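Local coordinates for uncharacterized protein (Klebsiella pneumoniae, PDB 2A2L), which is of unknown function but belongs to the HbpS-like (DUF336) family and may bind or degrade haem, at the interface of chains A and B. Numbering follows the deposited sequence. Chains: chain A/B, unknown.

The interface of chains A and B. Residues chain A 49-51, 60; chain B 46-49.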
# COMPACT_ATOMS: atom_id res chain seq x y z
N ILE A 49 0.47 -21.57 8.05
CA ILE A 49 0.75 -20.67 9.18
C ILE A 49 -0.02 -21.10 10.42
O ILE A 49 -1.23 -21.24 10.36
CB ILE A 49 0.32 -19.23 8.87
CG1 ILE A 49 1.14 -18.66 7.72
CG2 ILE A 49 0.38 -18.34 10.12
CD1 ILE A 49 0.60 -17.31 7.20
N GLN A 50 0.67 -21.28 11.54
CA GLN A 50 0.05 -21.77 12.76
C GLN A 50 0.47 -21.01 14.02
O GLN A 50 1.65 -20.99 14.38
CB GLN A 50 0.39 -23.24 12.95
CG GLN A 50 -0.17 -23.82 14.20
CD GLN A 50 0.01 -25.30 14.28
OE1 GLN A 50 -0.69 -26.04 13.60
NE2 GLN A 50 0.97 -25.75 15.10
N ARG A 51 -0.51 -20.39 14.67
CA ARG A 51 -0.25 -19.51 15.81
C ARG A 51 -0.74 -20.10 17.15
O ARG A 51 -1.94 -20.32 17.35
CB ARG A 51 -0.80 -18.10 15.60
CG ARG A 51 -0.54 -17.19 16.81
CD ARG A 51 -0.92 -15.73 16.58
NE ARG A 51 -2.35 -15.47 16.83
CZ ARG A 51 -2.91 -15.34 18.03
NH1 ARG A 51 -2.18 -15.45 19.14
NH2 ARG A 51 -4.21 -15.10 18.13
N CYS A 60 2.72 -13.26 13.26
CA CYS A 60 2.27 -14.01 12.07
C CYS A 60 2.89 -13.56 10.75
O CYS A 60 3.31 -14.41 9.98
CB CYS A 60 0.74 -14.02 11.89
SG CYS A 60 -0.23 -13.92 13.37
N THR B 46 -5.02 -14.20 12.93
CA THR B 46 -4.72 -15.47 12.31
C THR B 46 -4.33 -16.54 13.32
O THR B 46 -3.46 -16.33 14.16
CB THR B 46 -3.61 -15.29 11.28
OG1 THR B 46 -4.11 -14.47 10.23
CG2 THR B 46 -3.15 -16.63 10.69
N LEU B 47 -5.01 -17.68 13.25
CA LEU B 47 -4.68 -18.81 14.13
C LEU B 47 -4.00 -19.93 13.35
O LEU B 47 -2.99 -20.48 13.78
CB LEU B 47 -5.93 -19.36 14.84
CG LEU B 47 -6.25 -18.99 16.29
CD1 LEU B 47 -7.23 -20.00 16.84
CD2 LEU B 47 -5.03 -18.87 17.22
N LEU B 48 -4.56 -20.25 12.19
CA LEU B 48 -4.17 -21.41 11.41
C LEU B 48 -4.60 -21.11 9.99
O LEU B 48 -5.74 -20.72 9.75
CB LEU B 48 -4.83 -22.71 11.91
CG LEU B 48 -4.51 -24.00 11.09
CD1 LEU B 48 -4.47 -25.22 11.97
CD2 LEU B 48 -5.51 -24.27 9.96
N ILE B 49 -3.66 -21.25 9.07
CA ILE B 49 -3.89 -21.20 7.64
C ILE B 49 -3.15 -22.41 7.09
O ILE B 49 -2.03 -22.72 7.52
CB ILE B 49 -3.26 -19.96 7.00
CG1 ILE B 49 -3.95 -18.69 7.55
CG2 ILE B 49 -3.36 -20.02 5.49
CD1 ILE B 49 -3.54 -17.43 6.85
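Strand 46-51 of chain A pairs antiparallel with strand 48-51 of chain B and with the irregular turn at B:Leu47 before it, while the start of helix 59-72 of chain A comes up beside B:Thr46. The pairing joins the sheets of two HbpS-like subunits across a two-fold axis; the deposited assembly is an octamer, although the structure alone does not prove this pairing in solution. A:Ile49 and B:Ile49 face each other and exchange a reciprocal pair of backbone hydrogen bonds, N to O, each 2.8 Å long. Their side chains lie alongside one another and point the same way, with CB 4.1 Å from CB and the CD1 tips 4.2 Å apart. The CG2 branch of A:Ile49, anti to its backbone N, meets the CG2 methyl of B:Thr46 at 4.0 Å, the two side chains crossing at about a right angle. Further along, the backbone N of A:Arg51 bonds to B:Leu47 O at 2.6 Å. The arginine side chain leaves with CG anti to the backbone N (chi1 179°) and bends at chi3 (84°), which brings NE to B:Thr46 O at 3.0 Å. That bond is less straight, 142° at the hydrogen, and the carbonyl oxygen sits somewhat out of the guanidinium plane. Over one guanidinium face, toward its rim, lies the CD2 methyl of B:Leu47, 4.0 Å from NH2 of A:Arg51. A:Cys60 brings its SG near the same B:Thr46 carbonyl, at 4.1 Å.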